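Local coordinates for protein glycosyl hydrolase family 26 (Bacteroides ovatus, PDB 4ZXO) that hydrolyses the beta-mannan backbone of polysaccharides such as galactomannan, as a GH26 beta-mannanase taking part in galactomannan breakdown, at residues Glu217-Arg222 with Asp230-Asp235; His165-Ser170 with Glu182-Leu187; Asp33-Gly38 with Arg85-Glu90; Pro224-Ile229 with His262-Ala267. One frame throughout, in Å; residues are numbered along the deposited sequence.

From the N terminus, contact 3 comes first: Asp33-Gly38, just past the first barrel strand, is met by Arg85-Glu90 on helix 81-93. Contact 2 follows, closing the loop between His165-Ser170 after strand 159-162 and Glu182-Leu187 on helix 181-197. Contact 1 ties helix 216-219 to strand 231-235, and contact 4 crosses it, starting at 224-229 within that connection and ending at 262-267, where the next strand begins. Strands 231-235 and 266-271 are neighbours in the barrel sheet, so contacts 1 and 4 abut, their centres 8 Å apart. Contact 2 touches both; contact 3 lies across the barrel, its centre about 28 Å from that of contact 1.

Contact 1: residues Glu217-Arg222 with Asp230-Asp235; sequences EEYLER and DVLGTD
Tyr219 lays the phenol end of its ring against the side chain of Leu232 and the backbone of Gly233, so that the hydroxyl rather than a ring face makes the closest contacts. The short bond runs from Tyr219 OH to Gly233 O at 2.7 Å. The acceptor lies at the ring edge, close to its plane, while the hydroxyl stands 20° off the carbonyl plane, with a C=O...donor angle of 131°. Gly233 N is also near, but its angle is poor and it is no partner. The apolar flank belongs to Leu232: its CB is 3.5 Å from Tyr219 OH, and its CD2 lies 4.3 Å from Tyr219 CE2, beside the ring edge. With CG anti to the backbone N (chi1 176°), the tyrosine reaches straight from the last turn of the helix to the strand, and its buried hydroxyl gains an acceptor there. Tyr207 meets the same ring edge-to-face and its hydroxyl bonds to Tyr219 O, while Ile254 and Leu255 of helix 241-262 pack on Tyr219. Further along, Arg222 NE bridges to Glu221 OE1 at 3.3 Å, approaching from above the carboxylate plane. The whole is the second half of a beta-alpha-beta unit, strand 203-207, helix 216-219 and strand 231-235, within the TIM barrel of family 26 glycosyl hydrolases.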
# COMPACT_ATOMS: atom_id res chain seq x y z
N GLU A 217 14.57 -15.60 -5.35
CA GLU A 217 14.06 -16.90 -4.89
C GLU A 217 13.37 -16.74 -3.53
O GLU A 217 12.25 -17.26 -3.29
CB GLU A 217 15.23 -17.94 -4.81
CG GLU A 217 14.94 -19.21 -4.00
CD GLU A 217 16.11 -20.14 -4.00
OE1 GLU A 217 16.67 -20.32 -5.09
OE2 GLU A 217 16.53 -20.63 -2.93
N GLU A 218 14.04 -16.04 -2.62
CA GLU A 218 13.52 -15.87 -1.29
C GLU A 218 12.27 -14.98 -1.31
O GLU A 218 11.30 -15.23 -0.62
CB GLU A 218 14.57 -15.25 -0.37
CG GLU A 218 15.75 -16.22 -0.07
CD GLU A 218 16.98 -15.46 0.38
OE1 GLU A 218 16.92 -14.76 1.45
OE2 GLU A 218 18.01 -15.56 -0.35
N TYR A 219 12.33 -13.91 -2.10
CA TYR A 219 11.21 -13.01 -2.19
C TYR A 219 9.96 -13.71 -2.64
O TYR A 219 8.87 -13.40 -2.14
CB TYR A 219 11.58 -11.86 -3.17
CG TYR A 219 10.48 -10.86 -3.46
CD1 TYR A 219 10.29 -9.74 -2.63
CD2 TYR A 219 9.67 -11.00 -4.57
CE1 TYR A 219 9.28 -8.81 -2.91
CE2 TYR A 219 8.66 -10.10 -4.84
CZ TYR A 219 8.46 -9.01 -4.02
OH TYR A 219 7.45 -8.11 -4.30
N LEU A 220 10.12 -14.63 -3.59
CA LEU A 220 8.96 -15.34 -4.13
C LEU A 220 8.61 -16.63 -3.43
O LEU A 220 7.73 -17.36 -3.92
CB LEU A 220 9.19 -15.64 -5.62
CG LEU A 220 9.31 -14.37 -6.48
CD1 LEU A 220 9.55 -14.79 -7.97
CD2 LEU A 220 8.02 -13.55 -6.38
N GLU A 221 9.32 -17.02 -2.35
CA GLU A 221 9.06 -18.32 -1.73
C GLU A 221 7.58 -18.48 -1.33
O GLU A 221 7.02 -19.57 -1.43
CB GLU A 221 9.94 -18.48 -0.48
CG GLU A 221 9.86 -19.86 0.13
CD GLU A 221 9.64 -19.94 1.63
OE1 GLU A 221 9.23 -18.99 2.35
OE2 GLU A 221 9.93 -21.03 2.12
N ARG A 222 6.96 -17.38 -0.87
CA ARG A 222 5.56 -17.45 -0.45
C ARG A 222 4.60 -16.73 -1.41
O ARG A 222 3.48 -16.28 -1.01
CB ARG A 222 5.43 -16.88 0.98
CG ARG A 222 6.13 -17.77 1.97
CD ARG A 222 5.92 -17.41 3.43
NE ARG A 222 6.53 -18.52 4.18
CZ ARG A 222 6.12 -18.96 5.37
NH1 ARG A 222 5.09 -18.36 5.98
NH2 ARG A 222 6.73 -20.02 5.93
N ASP A 230 -0.99 -8.65 -8.80
CA ASP A 230 -0.84 -7.66 -9.88
C ASP A 230 0.37 -6.74 -9.71
O ASP A 230 0.89 -6.23 -10.71
CB ASP A 230 -2.10 -6.80 -9.97
CG ASP A 230 -3.29 -7.63 -10.22
OD1 ASP A 230 -3.34 -8.28 -11.27
OD2 ASP A 230 -4.18 -7.70 -9.37
N VAL A 231 0.79 -6.48 -8.47
CA VAL A 231 1.86 -5.50 -8.21
C VAL A 231 2.86 -6.13 -7.25
O VAL A 231 2.45 -6.67 -6.20
CB VAL A 231 1.31 -4.22 -7.56
CG1 VAL A 231 2.48 -3.25 -7.18
CG2 VAL A 231 0.24 -3.58 -8.48
N LEU A 232 4.14 -6.08 -7.58
CA LEU A 232 5.19 -6.59 -6.69
C LEU A 232 5.74 -5.41 -5.87
O LEU A 232 6.29 -4.46 -6.44
CB LEU A 232 6.32 -7.26 -7.49
CG LEU A 232 5.86 -8.47 -8.29
CD1 LEU A 232 7.07 -9.03 -9.10
CD2 LEU A 232 5.21 -9.54 -7.39
N GLY A 233 5.60 -5.48 -4.55
CA GLY A 233 6.06 -4.39 -3.71
C GLY A 233 7.04 -4.84 -2.66
O GLY A 233 7.38 -6.04 -2.52
N THR A 234 7.50 -3.87 -1.88
CA THR A 234 8.33 -4.18 -0.71
C THR A 234 8.16 -3.03 0.28
O THR A 234 7.84 -1.89 -0.12
CB THR A 234 9.81 -4.39 -1.09
OG1 THR A 234 10.53 -4.89 0.05
CG2 THR A 234 10.44 -3.05 -1.52
N ASP A 235 8.30 -3.34 1.56
CA ASP A 235 8.26 -2.35 2.64
C ASP A 235 9.65 -2.27 3.27
O ASP A 235 10.10 -3.24 3.90
CB ASP A 235 7.24 -2.74 3.74
CG ASP A 235 5.80 -2.73 3.28
OD1 ASP A 235 5.53 -2.44 2.09
OD2 ASP A 235 4.93 -3.03 4.16

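Contact 2: residues His165-Ser170 with Glu182-Leu187; sequences HEHTGS and EQYKTL. With PO4 (phosphate ion), chain C.
Tyr184 OH is gripped by Trp164 O and by Trp188 NE1, both hydrogen-bonded to it, and His167 ND1 lies 3.2 Å from that same Tyr184 OH. Behind the hydroxyl the two rings form an offset stack, with centroids 4.5 Å apart and planes inclined by 22°. The overlap is partial: the imidazole sits over the hydroxyl end of the phenol, and His167 CG is 3.4 Å from Tyr184 CZ. His167 CB also presses on the ring, 3.3 Å from Tyr184 CE1. The imidazole is placed there by a chi1 of 69°, which sets CG between the backbone N and the carbonyl carbon; Tyr184 reaches out from its helix with CG trans to N (chi1 179°). A leucine in place of Tyr184 would probably leave the Trp164 carbonyl and the Trp188 indole N-H without their shared hydroxyl, and His167 without a flat ring to stack on. Tyr207 and Pro209 also pack on His167. In the helix, Glu182 O accepts two bonds, from Thr186 N and, from the opposite face of its plane, from Thr186 OG1 at 2.8 Å. Gln183 points elsewhere, its NE2 giving a bond of 2.9 Å to O2 of a phosphate ion that probably came from the crystallisation liquor. Through the His167-Tyr184 stack the type I turn from Glu166 to Gly169 packs on helix 181-197, joining the loop after strand 159-162 to the helix that follows it in this TIM barrel.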
# COMPACT_ATOMS: atom_id res chain seq x y z
N HIS A 165 0.69 -8.23 4.38
CA HIS A 165 1.99 -7.61 4.06
C HIS A 165 3.11 -8.03 5.04
O HIS A 165 2.87 -8.56 6.12
CB HIS A 165 1.80 -6.08 4.00
CG HIS A 165 1.48 -5.43 5.30
ND1 HIS A 165 0.35 -5.73 6.04
CD2 HIS A 165 2.10 -4.41 5.95
CE1 HIS A 165 0.33 -4.95 7.12
NE2 HIS A 165 1.38 -4.13 7.07
N GLU A 166 4.34 -7.77 4.63
CA GLU A 166 5.50 -7.95 5.52
C GLU A 166 5.54 -9.37 5.99
O GLU A 166 5.89 -9.68 7.15
CB GLU A 166 5.48 -6.94 6.69
CG GLU A 166 5.75 -5.54 6.12
CD GLU A 166 5.60 -4.39 7.06
OE1 GLU A 166 5.55 -4.61 8.26
OE2 GLU A 166 5.56 -3.22 6.55
N HIS A 167 5.26 -10.29 5.05
CA HIS A 167 5.07 -11.68 5.49
C HIS A 167 6.36 -12.45 5.68
O HIS A 167 6.33 -13.60 6.17
CB HIS A 167 4.20 -12.41 4.47
CG HIS A 167 4.88 -12.63 3.18
ND1 HIS A 167 4.89 -11.67 2.17
CD2 HIS A 167 5.60 -13.68 2.72
CE1 HIS A 167 5.60 -12.14 1.16
NE2 HIS A 167 6.05 -13.35 1.47
N THR A 168 7.49 -11.84 5.33
CA THR A 168 8.76 -12.52 5.62
C THR A 168 9.30 -12.16 7.00
O THR A 168 10.33 -12.71 7.44
CB THR A 168 9.81 -12.23 4.53
OG1 THR A 168 9.92 -10.83 4.31
CG2 THR A 168 9.36 -12.86 3.20
N GLY A 169 8.66 -11.20 7.66
CA GLY A 169 8.93 -10.96 9.07
C GLY A 169 7.93 -11.76 9.88
O GLY A 169 7.03 -12.40 9.33
N SER A 170 8.10 -11.73 11.20
CA SER A 170 7.25 -12.55 12.08
C SER A 170 6.59 -11.70 13.16
O SER A 170 6.37 -12.15 14.27
CB SER A 170 8.07 -13.70 12.65
OG SER A 170 8.42 -14.60 11.57
N GLU A 182 2.64 -22.87 2.18
CA GLU A 182 1.39 -23.26 1.57
C GLU A 182 0.20 -22.69 2.29
O GLU A 182 -0.78 -22.28 1.64
CB GLU A 182 1.28 -24.80 1.49
CG GLU A 182 2.13 -25.33 0.33
CD GLU A 182 1.92 -24.58 -1.04
OE1 GLU A 182 0.76 -24.42 -1.51
OE2 GLU A 182 2.95 -24.16 -1.66
N GLN A 183 0.26 -22.67 3.63
CA GLN A 183 -0.80 -22.03 4.39
C GLN A 183 -0.93 -20.54 4.02
O GLN A 183 -2.04 -20.00 3.83
CB GLN A 183 -0.55 -22.17 5.88
CG GLN A 183 -0.86 -23.60 6.37
CD GLN A 183 -0.39 -23.84 7.80
OE1 GLN A 183 0.57 -23.21 8.30
NE2 GLN A 183 -1.08 -24.72 8.48
N TYR A 184 0.22 -19.85 3.97
CA TYR A 184 0.21 -18.43 3.62
C TYR A 184 -0.39 -18.21 2.20
O TYR A 184 -1.20 -17.28 1.97
CB TYR A 184 1.64 -17.87 3.70
CG TYR A 184 1.68 -16.41 3.32
CD1 TYR A 184 1.35 -15.39 4.24
CD2 TYR A 184 2.03 -16.04 2.01
CE1 TYR A 184 1.36 -14.02 3.84
CE2 TYR A 184 2.03 -14.71 1.64
CZ TYR A 184 1.73 -13.71 2.57
OH TYR A 184 1.73 -12.42 2.12
N LYS A 185 0.04 -19.04 1.24
CA LYS A 185 -0.52 -18.90 -0.12
C LYS A 185 -2.00 -19.14 -0.09
O LYS A 185 -2.71 -18.52 -0.86
CB LYS A 185 0.14 -19.86 -1.12
CG LYS A 185 1.61 -19.53 -1.38
CD LYS A 185 2.27 -20.57 -2.26
CE LYS A 185 3.73 -20.33 -2.29
NZ LYS A 185 4.41 -21.46 -3.09
N THR A 186 -2.48 -20.04 0.79
CA THR A 186 -3.92 -20.29 0.89
C THR A 186 -4.67 -19.05 1.40
O THR A 186 -5.79 -18.80 0.94
CB THR A 186 -4.21 -21.48 1.79
OG1 THR A 186 -3.53 -22.61 1.23
CG2 THR A 186 -5.71 -21.79 1.86
N LEU A 187 -4.05 -18.26 2.29
CA LEU A 187 -4.69 -16.99 2.69
C LEU A 187 -4.99 -16.14 1.49
O LEU A 187 -6.05 -15.57 1.35
CB LEU A 187 -3.82 -16.15 3.61
CG LEU A 187 -3.76 -16.57 5.07
CD1 LEU A 187 -2.77 -15.68 5.79
CD2 LEU A 187 -5.16 -16.54 5.67
P PO4 C . 0.43 -25.45 12.36
O1 PO4 C . 1.91 -25.38 12.15
O2 PO4 C . -0.23 -25.81 11.07
O3 PO4 C . 0.14 -26.61 13.37
O4 PO4 C . 0.05 -24.12 12.92

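Contact 3: residues Asp33-Gly38 with Arg85-Glu90; sequences DDTAYG and REYIIE
Tyr87 sets its CG anti to the carbonyl carbon (chi1 -54°), carrying its ring from the helix to Thr35 and Ala36, while Thr35 turns OG1 into the place between its own N and carbonyl carbon (chi1 44°), facing the tyrosine's CB. The join lies in the TIM barrel, between the loop that follows strand 27-32 and helix 81-93, which comes after strand 60-64. The two side chains slide past one another in opposite directions, with Thr35 OG1 3.7 Å from Tyr87 CB. Above the centre of the phenol ring stands a backbone atom, Thr35 O, 3.8 Å from the ring plane. Ala36 meets the ring obliquely, and its CB is 3.6 Å from Tyr87 CE2. The ring of His83, nearly parallel to that of Tyr87, meets it too, and Met61 and Phe63 of strand 60-64 touch Thr35.

No direct hydrogen bond spans the two segments; two waters do the polar work. One lies between the threonine hydroxyl and the helix backbone, donating to Tyr87 O and bonded to Thr35 OG1. The other links the far end of the ring to the loop. Within the loop, Asp33 O accepts from Ala36 N at 3.0 Å, closing a turn. At the phenol end of Tyr87, the second water is 2.7 Å from Tyr87 OH and donates to Ala36 O.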
# COMPACT_ATOMS: atom_id res chain seq x y z
N ASP A 33 -2.82 7.81 4.93
CA ASP A 33 -3.81 8.61 5.70
C ASP A 33 -3.67 10.11 5.38
O ASP A 33 -3.99 10.95 6.22
CB ASP A 33 -3.67 8.30 7.20
CG ASP A 33 -4.40 7.03 7.60
OD1 ASP A 33 -5.26 6.59 6.80
OD2 ASP A 33 -4.10 6.48 8.68
N ASP A 34 -3.23 10.42 4.15
CA ASP A 34 -2.81 11.77 3.85
C ASP A 34 -3.89 12.84 4.06
O ASP A 34 -3.60 13.93 4.60
CB ASP A 34 -2.34 11.84 2.38
CG ASP A 34 -1.75 13.20 2.05
OD1 ASP A 34 -0.68 13.55 2.63
OD2 ASP A 34 -2.36 13.95 1.26
N THR A 35 -5.12 12.52 3.66
CA THR A 35 -6.21 13.47 3.79
C THR A 35 -7.11 13.18 4.97
O THR A 35 -8.13 13.88 5.16
CB THR A 35 -7.05 13.48 2.51
OG1 THR A 35 -7.26 12.11 2.09
CG2 THR A 35 -6.30 14.23 1.41
N ALA A 36 -6.73 12.21 5.80
CA ALA A 36 -7.50 11.93 7.01
C ALA A 36 -7.02 12.77 8.22
O ALA A 36 -7.84 13.22 9.02
CB ALA A 36 -7.43 10.45 7.34
N TYR A 37 -5.70 12.92 8.35
CA TYR A 37 -5.14 13.69 9.49
C TYR A 37 -3.65 13.92 9.24
O TYR A 37 -3.08 13.40 8.27
CB TYR A 37 -5.37 12.93 10.83
CG TYR A 37 -4.80 11.53 10.81
CD1 TYR A 37 -3.42 11.32 10.88
CD2 TYR A 37 -5.64 10.42 10.68
CE1 TYR A 37 -2.87 10.05 10.86
CE2 TYR A 37 -5.11 9.13 10.66
CZ TYR A 37 -3.72 8.95 10.71
OH TYR A 37 -3.17 7.68 10.60
N GLY A 38 -3.00 14.68 10.11
CA GLY A 38 -1.57 14.92 10.02
C GLY A 38 -1.12 15.54 11.31
O GLY A 38 -1.85 15.51 12.33
N ARG A 85 -14.33 6.29 2.85
CA ARG A 85 -14.98 6.27 1.54
C ARG A 85 -15.01 7.65 0.88
O ARG A 85 -14.71 7.80 -0.29
CB ARG A 85 -16.39 5.71 1.63
CG ARG A 85 -17.12 5.76 0.34
CD ARG A 85 -18.52 5.23 0.55
NE ARG A 85 -18.59 3.93 1.20
CZ ARG A 85 -18.99 3.71 2.45
NH1 ARG A 85 -19.38 4.72 3.21
NH2 ARG A 85 -18.99 2.45 2.94
N GLU A 86 -15.28 8.69 1.65
CA GLU A 86 -15.21 10.05 1.12
C GLU A 86 -13.84 10.41 0.59
O GLU A 86 -13.71 10.95 -0.50
CB GLU A 86 -15.56 11.06 2.20
CG GLU A 86 -16.97 11.26 2.46
CD GLU A 86 -17.16 12.46 3.41
OE1 GLU A 86 -16.22 12.84 4.13
OE2 GLU A 86 -18.24 13.07 3.39
N TYR A 87 -12.80 10.07 1.36
CA TYR A 87 -11.44 10.46 0.96
C TYR A 87 -11.06 9.73 -0.31
O TYR A 87 -10.34 10.28 -1.17
CB TYR A 87 -10.40 10.19 2.04
CG TYR A 87 -10.74 10.81 3.36
CD1 TYR A 87 -11.49 12.00 3.44
CD2 TYR A 87 -10.32 10.20 4.57
CE1 TYR A 87 -11.83 12.54 4.69
CE2 TYR A 87 -10.65 10.75 5.81
CZ TYR A 87 -11.38 11.92 5.87
OH TYR A 87 -11.70 12.47 7.08
N ILE A 88 -11.50 8.47 -0.38
CA ILE A 88 -11.21 7.67 -1.58
C ILE A 88 -11.91 8.25 -2.82
O ILE A 88 -11.27 8.38 -3.89
CB ILE A 88 -11.60 6.20 -1.32
CG1 ILE A 88 -10.57 5.61 -0.33
CG2 ILE A 88 -11.60 5.35 -2.63
CD1 ILE A 88 -11.05 4.31 0.33
N ILE A 89 -13.19 8.58 -2.69
CA ILE A 89 -13.93 9.19 -3.79
C ILE A 89 -13.27 10.49 -4.23
O ILE A 89 -13.14 10.75 -5.44
CB ILE A 89 -15.38 9.37 -3.35
CG1 ILE A 89 -16.05 8.01 -3.34
CG2 ILE A 89 -16.16 10.24 -4.28
CD1 ILE A 89 -17.34 8.03 -2.58
N GLU A 90 -12.83 11.30 -3.27
CA GLU A 90 -12.20 12.57 -3.61
C GLU A 90 -10.84 12.40 -4.28
O GLU A 90 -10.50 13.18 -5.19
CB GLU A 90 -12.05 13.44 -2.36
CG GLU A 90 -13.42 13.77 -1.81
CD GLU A 90 -13.40 14.47 -0.46
OE1 GLU A 90 -12.34 14.85 0.06
OE2 GLU A 90 -14.50 14.63 0.10
O HOH W 1 -8.66 12.44 -0.49
O HOH W 2 -10.15 11.93 9.26

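Contact 4: residues Pro224-Ile229 with His262-Ala267; sequences PGDDII and HDKPIA
Lys264 leaves CB toward the 224-229 loop and bends at chi2 (-65°), so that the rest of the chain, extended from there, runs to two backbone carbonyls. Its place is the TIM barrel's turn between helix 241-262 and strand 266-271, where a Schellman motif with positive phi at Asp263 ends the helix. Lys264 CD passes 3.7 Å from Ile229 O, and CE is nearer still to that oxygen. At the tip, Lys264 NZ donates to Asp226 O at 2.8 Å, in the carbonyl plane on a lone pair, and to Ile229 O at 2.9 Å with a C=O...donor angle of 166°. The same loop turns on itself through Gly225 O, which takes both Ile228 N and Ile229 N.

Beside the lysine, His262 makes the second polar link. Its ND1 gives a forked bond to both oxygens of Asp226, each through its syn lone pair, with the ring and carboxylate planes 73° apart. Tyr223 OH adds a further bond to Asp226 OD1, which probably holds the carboxylate in position. Replacing Asp226 by an alanine is likely to cost His262 ND1 and the Tyr223 hydroxyl this shared acceptor and to leave the imidazole freer to turn, though the lysine would keep its carbonyl partners. Of the two bonds in the fork, His262 ND1 to Asp226 OD1 measures 2.9 Å, and the one from His262 ND1 to Asp226 OD2, 3.1 Å, is the straighter.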
# COMPACT_ATOMS: atom_id res chain seq x y z
N PRO A 224 1.85 -16.23 -4.09
CA PRO A 224 0.69 -17.08 -4.40
C PRO A 224 0.42 -17.21 -5.91
O PRO A 224 -0.46 -17.95 -6.30
CB PRO A 224 -0.46 -16.36 -3.69
CG PRO A 224 -0.03 -14.86 -3.78
CD PRO A 224 1.47 -14.91 -3.52
N GLY A 225 1.17 -16.51 -6.75
CA GLY A 225 1.05 -16.75 -8.18
C GLY A 225 0.65 -15.55 -9.03
O GLY A 225 0.02 -14.59 -8.56
N ASP A 226 1.06 -15.64 -10.29
CA ASP A 226 0.84 -14.56 -11.24
C ASP A 226 -0.62 -14.30 -11.53
O ASP A 226 -0.99 -13.21 -12.02
CB ASP A 226 1.55 -14.86 -12.56
CG ASP A 226 3.04 -14.78 -12.43
OD1 ASP A 226 3.57 -14.08 -11.54
OD2 ASP A 226 3.71 -15.36 -13.28
N ASP A 227 -1.45 -15.31 -11.30
CA ASP A 227 -2.88 -15.17 -11.55
C ASP A 227 -3.62 -14.46 -10.38
O ASP A 227 -4.83 -14.16 -10.47
CB ASP A 227 -3.48 -16.57 -11.76
CG ASP A 227 -3.28 -17.49 -10.55
OD1 ASP A 227 -2.22 -17.44 -9.87
OD2 ASP A 227 -4.20 -18.29 -10.29
N ILE A 228 -2.90 -14.21 -9.29
CA ILE A 228 -3.48 -13.54 -8.12
C ILE A 228 -2.88 -12.15 -7.96
O ILE A 228 -3.61 -11.18 -7.73
CB ILE A 228 -3.26 -14.41 -6.84
CG1 ILE A 228 -4.13 -15.67 -6.94
CG2 ILE A 228 -3.59 -13.63 -5.59
CD1 ILE A 228 -3.86 -16.68 -5.87
N ILE A 229 -1.55 -12.05 -8.05
CA ILE A 229 -0.85 -10.81 -7.72
C ILE A 229 -0.74 -9.94 -8.97
O ILE A 229 -0.45 -10.43 -10.06
CB ILE A 229 0.55 -11.09 -7.15
CG1 ILE A 229 0.44 -11.89 -5.81
CG2 ILE A 229 1.30 -9.75 -6.93
CD1 ILE A 229 -0.39 -11.13 -4.70
N HIS A 262 8.15 -11.87 -14.25
CA HIS A 262 6.75 -12.22 -14.13
C HIS A 262 5.82 -11.20 -14.77
O HIS A 262 4.59 -11.30 -14.61
CB HIS A 262 6.41 -12.36 -12.61
CG HIS A 262 7.05 -13.55 -11.97
ND1 HIS A 262 6.38 -14.73 -11.78
CD2 HIS A 262 8.33 -13.78 -11.59
CE1 HIS A 262 7.20 -15.62 -11.25
NE2 HIS A 262 8.38 -15.06 -11.11
N ASP A 263 6.39 -10.20 -15.46
CA ASP A 263 5.60 -9.11 -16.09
C ASP A 263 4.62 -8.46 -15.11
O ASP A 263 3.40 -8.39 -15.34
CB ASP A 263 4.84 -9.60 -17.33
CG ASP A 263 4.34 -8.48 -18.17
OD1 ASP A 263 4.91 -7.36 -18.13
OD2 ASP A 263 3.38 -8.72 -18.94
N LYS A 264 5.17 -7.93 -14.01
CA LYS A 264 4.39 -7.19 -13.03
C LYS A 264 5.05 -5.87 -12.83
O LYS A 264 6.29 -5.82 -12.79
CB LYS A 264 4.35 -7.90 -11.65
CG LYS A 264 3.83 -9.35 -11.74
CD LYS A 264 2.37 -9.41 -12.18
CE LYS A 264 1.84 -10.86 -12.09
NZ LYS A 264 0.48 -10.92 -12.77
N PRO A 265 4.26 -4.80 -12.64
CA PRO A 265 4.80 -3.51 -12.19
C PRO A 265 5.27 -3.67 -10.75
O PRO A 265 4.80 -4.55 -10.04
CB PRO A 265 3.60 -2.58 -12.29
CG PRO A 265 2.44 -3.44 -12.10
CD PRO A 265 2.79 -4.78 -12.70
N ILE A 266 6.12 -2.74 -10.33
CA ILE A 266 6.74 -2.80 -9.01
C ILE A 266 6.51 -1.49 -8.26
O ILE A 266 6.23 -0.43 -8.86
CB ILE A 266 8.25 -3.09 -9.13
CG1 ILE A 266 8.98 -1.93 -9.80
CG2 ILE A 266 8.45 -4.45 -9.87
CD1 ILE A 266 10.50 -2.12 -9.83
N ALA A 267 6.62 -1.56 -6.95
CA ALA A 267 6.41 -0.38 -6.14
C ALA A 267 7.12 -0.48 -4.79
O ALA A 267 7.26 -1.57 -4.25
CB ALA A 267 4.89 -0.14 -5.90